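Local coordinates for protein glycerophosphodiester phosphodiesterase (Parabacteroides distasonis, PDB 3NO3) that belongs to the glycerophosphodiester phosphodiesterase family, folds as a TIM barrel and carries a bound magnesium ion, at residues A[102-107]-A[115-120]; A[108-113]-A[139-144]. All blocks are in the same frame, centred on the assembly; numbering follows the deposited sequence. Where two conformers were deposited one is given.

Contact 1: residues A[102-107]-A[115-120]; sequences FELKSH and DAARLS. With MG (magnesium ion), chain B.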
loop_
_atom_site.group_PDB
_atom_site.type_symbol
_atom_site.label_atom_id
_atom_site.label_comp_id
_atom_site.label_asym_id
_atom_site.label_seq_id
_atom_site.Cartn_x
_atom_site.Cartn_y
_atom_site.Cartn_z
ATOM N N PHE A 102 2.431 1.066 -2.732
ATOM C CA PHE A 102 2.645 -0.097 -3.579
ATOM C C PHE A 102 2.945 -1.236 -2.632
ATOM O O PHE A 102 4.032 -1.268 -2.061
ATOM C CB PHE A 102 3.860 0.253 -4.466
ATOM C CG PHE A 102 4.263 -0.754 -5.539
ATOM C CD1 PHE A 102 4.598 -2.093 -5.272
ATOM C CD2 PHE A 102 4.448 -0.298 -6.838
ATOM C CE1 PHE A 102 5.036 -2.933 -6.270
ATOM C CE2 PHE A 102 4.874 -1.138 -7.840
ATOM C CZ PHE A 102 5.158 -2.446 -7.569
ATOM N N GLU A 103 1.989 -2.143 -2.439
ATOM C CA GLU A 103 2.248 -3.374 -1.707
ATOM C C GLU A 103 2.782 -4.457 -2.652
ATOM O O GLU A 103 2.043 -4.925 -3.528
ATOM C CB GLU A 103 1.027 -3.896 -0.943
ATOM C CG GLU A 103 1.415 -5.147 -0.150
ATOM C CD GLU A 103 0.325 -5.735 0.743
ATOM O OE1 GLU A 103 -0.694 -5.074 1.049
ATOM O OE2 GLU A 103 0.542 -6.869 1.198
ATOM N N LEU A 104 4.027 -4.882 -2.471
ATOM C CA LEU A 104 4.482 -6.097 -3.184
ATOM C C LEU A 104 4.048 -7.310 -2.342
ATOM O O LEU A 104 4.451 -7.455 -1.169
ATOM C CB LEU A 104 5.987 -6.131 -3.424
ATOM C CG LEU A 104 6.523 -7.219 -4.343
ATOM C CD1 LEU A 104 5.889 -7.124 -5.803
ATOM C CD2 LEU A 104 8.095 -7.186 -4.357
ATOM N N LYS A 105 3.254 -8.177 -2.947
ATOM C CA LYS A 105 2.828 -9.438 -2.306
ATOM C C LYS A 105 4.007 -10.359 -2.112
ATOM O O LYS A 105 5.020 -10.250 -2.822
ATOM C CB LYS A 105 1.786 -10.122 -3.161
ATOM C CG LYS A 105 0.473 -9.328 -3.320
ATOM C CD LYS A 105 -0.359 -9.242 -2.028
ATOM C CE LYS A 105 -0.818 -10.615 -1.469
ATOM N NZ LYS A 105 -1.999 -10.416 -0.562
ATOM N N SER A 106 3.895 -11.248 -1.141
ATOM C CA SER A 106 4.937 -12.215 -0.849
ATOM C C SER A 106 5.041 -13.287 -1.958
ATOM O O SER A 106 4.012 -13.898 -2.345
ATOM C CB SER A 106 4.647 -12.908 0.485
ATOM O OG SER A 106 5.744 -13.706 0.889
ATOM N N HIS A 107 6.276 -13.525 -2.424
ATOM C CA HIS A 107 6.615 -14.518 -3.428
ATOM C C HIS A 107 7.216 -15.727 -2.778
ATOM O O HIS A 107 7.368 -15.767 -1.544
ATOM C CB HIS A 107 7.470 -13.880 -4.554
ATOM C CG HIS A 107 6.680 -12.925 -5.375
ATOM N ND1 HIS A 107 6.180 -11.762 -4.845
ATOM C CD2 HIS A 107 6.213 -13.004 -6.637
ATOM C CE1 HIS A 107 5.439 -11.156 -5.759
ATOM N NE2 HIS A 107 5.437 -11.893 -6.854
ATOM N N ASP A 115 13.694 -10.714 -7.026
ATOM C CA ASP A 115 13.372 -10.504 -8.433
ATOM C C ASP A 115 12.105 -9.659 -8.644
ATOM O O ASP A 115 12.138 -8.740 -9.453
ATOM C CB ASP A 115 13.263 -11.798 -9.196
ATOM C CG ASP A 115 14.596 -12.550 -9.309
ATOM O OD1 ASP A 115 15.687 -11.971 -9.292
ATOM O OD2 ASP A 115 14.508 -13.773 -9.406
ATOM N N ALA A 116 11.057 -9.901 -7.867
ATOM C CA ALA A 116 9.812 -9.142 -7.979
ATOM C C ALA A 116 10.035 -7.681 -7.557
ATOM O O ALA A 116 9.525 -6.740 -8.209
ATOM C CB ALA A 116 8.695 -9.813 -7.157
ATOM N N ALA A 117 10.858 -7.476 -6.521
ATOM C CA ALA A 117 11.193 -6.128 -6.086
ATOM C C ALA A 117 12.058 -5.363 -7.116
ATOM O O ALA A 117 11.774 -4.207 -7.404
ATOM C CB ALA A 117 11.849 -6.146 -4.724
ATOM N N ARG A 118 13.074 -6.009 -7.653
ATOM C CA ARG A 118 13.867 -5.408 -8.728
ATOM C C ARG A 118 12.991 -5.002 -9.923
ATOM O O ARG A 118 13.090 -3.870 -10.408
ATOM C CB ARG A 118 14.972 -6.366 -9.187
ATOM C CG ARG A 118 15.937 -5.722 -10.211
ATOM C CD ARG A 118 16.960 -6.649 -10.844
ATOM N NE ARG A 118 16.300 -7.745 -11.560
ATOM C CZ ARG A 118 16.115 -8.988 -11.096
ATOM N NH1 ARG A 118 16.546 -9.390 -9.880
ATOM N NH2 ARG A 118 15.477 -9.863 -11.874
ATOM N N LEU A 119 12.121 -5.911 -10.383
ATOM C CA LEU A 119 11.293 -5.613 -11.555
ATOM C C LEU A 119 10.276 -4.507 -11.255
ATOM O O LEU A 119 9.904 -3.736 -12.150
ATOM C CB LEU A 119 10.628 -6.859 -12.132
ATOM C CG LEU A 119 11.539 -7.897 -12.798
ATOM C CD1 LEU A 119 10.763 -9.215 -13.058
ATOM C CD2 LEU A 119 12.137 -7.440 -14.077
ATOM N N SER A 120 9.792 -4.458 -10.008
ATOM C CA SER A 120 8.898 -3.408 -9.551
ATOM C C SER A 120 9.576 -2.043 -9.614
ATOM O O SER A 120 9.045 -1.112 -10.219
ATOM C CB SER A 120 8.418 -3.650 -8.113
ATOM O OG SER A 120 7.534 -4.748 -8.021
HETATM MG MG MG B . -2.555 -4.638 0.462
HETATM O O HOH W 1 -4.589 -4.274 -0.147
HETATM O O HOH W 2 -3.227 -6.633 0.856
#
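Phe102 and Leu104 both set CG anti to the backbone N, beside the carbonyl carbon (chi1 -176° and -170°), and in both CB points toward the helix segment 115-120, where Ala116, Ala117 and Ser120 receive the side chains. The pair illustrates how alternation along a barrel strand divides labour: residues two apart face the covering helix, while Glu103 between them turns to the other side of the strand and binds the magnesium ion through OE1 at 2.0 Å. Leu104 sends out two branches. Its CD2 rests on the helix backbone, 3.5 Å from Ala117 N, and touches CB of both alanines; CD1 instead approaches Ser120 OG at 3.6 Å. The ring of Phe102 comes in obliquely, with CZ 3.3 Å from the same OG. That hydroxyl, buried among carbon atoms, is satisfied within its own helix by donating to Ala116 O at 2.8 Å, and Ser120 N reaches this carbonyl from the opposite face of its plane. Just past the strand, His107 offers a ring face: Ala116 CB sits over its centre, 3.8 Å from the centroid, in a CH-pi contact. NE2 of the imidazole accepts from Leu44 N and ND1 gives a weak bond to Lys105 O, which together would limit the ring's rotation. Glu39 and Asp41 complete the protein ligands of the magnesium ion. Strand 99-104 runs between parallel strands 37-44 and 133-137; segment 115-120 lies roughly antiparallel (153°) to residues 102-104, beside helix 140-149, whose Ala142 and Phe146 also touch Leu104.

Contact 2: residues A[108-113]-A[139-144]; sequences DTPERN and NMDACK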
loop_
_atom_site.group_PDB
_atom_site.type_symbol
_atom_site.label_atom_id
_atom_site.label_comp_id
_atom_site.label_asym_id
_atom_site.label_seq_id
_atom_site.Cartn_x
_atom_site.Cartn_y
_atom_site.Cartn_z
ATOM N N ASP A 108 7.507 -16.744 -3.582
ATOM C CA ASP A 108 7.688 -18.134 -3.068
ATOM C C ASP A 108 9.082 -18.529 -2.528
ATOM O O ASP A 108 9.230 -19.573 -1.893
ATOM C CB ASP A 108 7.116 -19.140 -4.098
ATOM C CG ASP A 108 7.861 -19.151 -5.449
ATOM O OD1 ASP A 108 9.074 -18.768 -5.526
ATOM O OD2 ASP A 108 7.204 -19.517 -6.464
ATOM N N THR A 109 10.071 -17.667 -2.710
ATOM C CA THR A 109 11.399 -17.818 -2.128
ATOM C C THR A 109 11.988 -16.464 -1.874
ATOM O O THR A 109 11.497 -15.477 -2.480
ATOM C CB THR A 109 12.413 -18.496 -3.095
ATOM O OG1 THR A 109 12.641 -17.645 -4.227
ATOM C CG2 THR A 109 11.975 -19.893 -3.536
ATOM N N PRO A 110 13.076 -16.383 -1.053
ATOM C CA PRO A 110 13.733 -15.070 -0.930
ATOM C C PRO A 110 14.231 -14.509 -2.292
ATOM O O PRO A 110 13.986 -13.333 -2.586
ATOM C CB PRO A 110 14.895 -15.386 -0.011
ATOM C CG PRO A 110 14.286 -16.439 0.920
ATOM C CD PRO A 110 13.596 -17.328 -0.046
ATOM N N GLU A 111 14.876 -15.359 -3.098
ATOM C CA GLU A 111 15.335 -14.941 -4.440
ATOM C C GLU A 111 14.207 -14.442 -5.357
ATOM O O GLU A 111 14.375 -13.408 -6.015
ATOM C CB GLU A 111 16.190 -16.017 -5.090
ATOM C CG GLU A 111 17.536 -16.124 -4.398
ATOM C CD GLU A 111 18.497 -17.175 -4.955
ATOM O OE1 GLU A 111 18.128 -18.321 -5.333
ATOM O OE2 GLU A 111 19.690 -16.830 -4.982
ATOM N N ARG A 112 13.036 -15.079 -5.323
ATOM C CA ARG A 112 11.888 -14.613 -6.128
ATOM C C ARG A 112 11.324 -13.295 -5.640
ATOM O O ARG A 112 10.964 -12.413 -6.473
ATOM C CB ARG A 112 10.799 -15.691 -6.228
ATOM C CG ARG A 112 9.714 -15.439 -7.236
ATOM C CD ARG A 112 10.247 -15.288 -8.669
ATOM N NE ARG A 112 9.148 -15.291 -9.615
ATOM C CZ ARG A 112 9.308 -15.068 -10.905
ATOM N NH1 ARG A 112 10.529 -14.881 -11.417
ATOM N NH2 ARG A 112 8.257 -15.098 -11.686
ATOM N N ASN A 113 11.276 -13.111 -4.321
ATOM C CA ASN A 113 10.933 -11.807 -3.762
ATOM C C ASN A 113 11.880 -10.719 -4.206
ATOM O O ASN A 113 11.399 -9.621 -4.551
ATOM C CB ASN A 113 10.828 -11.839 -2.248
ATOM C CG ASN A 113 9.534 -12.479 -1.796
ATOM O OD1 ASN A 113 8.497 -11.850 -1.913
ATOM N ND2 ASN A 113 9.581 -13.727 -1.319
ATOM N N ASN A 139 6.786 -9.218 3.262
ATOM C CA ASN A 139 7.959 -10.033 3.048
ATOM C C ASN A 139 9.234 -9.278 3.303
ATOM O O ASN A 139 9.512 -8.261 2.636
ATOM C CB ASN A 139 7.987 -10.561 1.596
ATOM C CG ASN A 139 9.063 -11.603 1.402
ATOM O OD1 ASN A 139 10.218 -11.273 1.083
ATOM N ND2 ASN A 139 8.712 -12.873 1.657
HETATM N N MSE A 140 10.059 -9.805 4.182
HETATM C CA MSE A 140 11.285 -9.116 4.569
HETATM C C MSE A 140 12.325 -9.081 3.465
HETATM O O MSE A 140 13.014 -8.082 3.324
HETATM C CB MSE A 140 11.887 -9.779 5.811
HETATM C CG MSE A 140 13.169 -9.123 6.335
HETATM SE SE MSE A 140 13.065 -7.193 6.632
HETATM C CE MSE A 140 12.071 -7.289 8.278
ATOM N N ASP A 141 12.407 -10.147 2.668
ATOM C CA ASP A 141 13.355 -10.172 1.520
ATOM C C ASP A 141 12.989 -9.126 0.466
ATOM O O ASP A 141 13.888 -8.436 -0.051
ATOM C CB ASP A 141 13.474 -11.594 0.938
ATOM C CG ASP A 141 13.916 -12.616 1.992
ATOM O OD1 ASP A 141 15.061 -12.476 2.450
ATOM O OD2 ASP A 141 13.130 -13.500 2.369
ATOM N N ALA A 142 11.685 -8.935 0.214
ATOM C CA ALA A 142 11.229 -7.878 -0.683
ATOM C C ALA A 142 11.600 -6.483 -0.151
ATOM O O ALA A 142 12.127 -5.689 -0.883
ATOM C CB ALA A 142 9.699 -7.953 -0.906
ATOM N N CYS A 143 11.269 -6.216 1.107
ATOM C CA CYS A 143 11.575 -4.931 1.767
ATOM C C CYS A 143 13.071 -4.617 1.710
ATOM O O CYS A 143 13.444 -3.528 1.365
ATOM C CB CYS A 143 11.137 -4.961 3.222
ATOM S SG CYS A 143 9.322 -5.031 3.492
ATOM N N LYS A 144 13.913 -5.593 2.030
ATOM C CA LYS A 144 15.364 -5.353 2.030
ATOM C C LYS A 144 15.886 -4.986 0.633
ATOM O O LYS A 144 16.742 -4.082 0.483
ATOM C CB LYS A 144 16.113 -6.578 2.590
ATOM C CG LYS A 144 16.062 -6.746 4.132
ATOM C CD LYS A 144 16.743 -8.090 4.529
ATOM C CE LYS A 144 17.058 -8.177 5.974
ATOM N NZ LYS A 144 17.608 -9.545 6.253
#
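Asn113 and Asn139 meet tip to tip where two neighbouring helices of the TIM barrel begin, their amide planes stacked and only 17° apart. The stack shows how side chains can pack through flat faces while their hydrogen bonds are made to other groups. Asn113 holds CG anti to its carbonyl carbon, whereas Asn139 holds CG anti to its backbone N; the second torsions (chi2 -74° in Asn113, -88° in Asn139) then turn the two amides nearly parallel, with CG of Asn113 3.2 Å from Asn139 OD1. The two ND2 atoms, both donors, have separate partners: that of Asn113 gives a bond to Thr109 O from above the carbonyl plane, and that of Asn139 probably bonds Ser106 OG in the conformer given. Asn113 OD1 probably accepts from His107 N. Thr109 is the N-cap of its helix, OG1 taking Arg112 N. Toward the more exposed side, Asp141 and Pro110 lie side by side and point the same way. The carboxylate of Asp141 rests against the proline ring, OD2 being 3.5 Å from both CB and CG of Pro110; OD1 has a long, weak ion pair with Arg114. At the Asn139 N-cap, the N-H of Ala142 meets OD1 in the carbonyl plane, on a lone pair, at 2.9 Å.

Contacts 1 and 2 are neighbours, their centres 8 Å apart on the same side of the chain's centre, and both draw on helix 110-126. Their segments alternate along the chain: 102-107, 108-113, 115-120, then 139-144. Contact 1 lies within a beta-alpha-beta unit, strand 99-104, helix 110-126 and strand 133-137, while contact 2 joins the start of that helix to the start of the next, 140-149. The loop after strand 99-104 ties them together, for its residues Ser106 and His107 meet Asn139 and Asn113 respectively. Thus the loop that follows the magnesium-binding strand touches the beginnings of two outer helices, probably through a hydrogen bond to each.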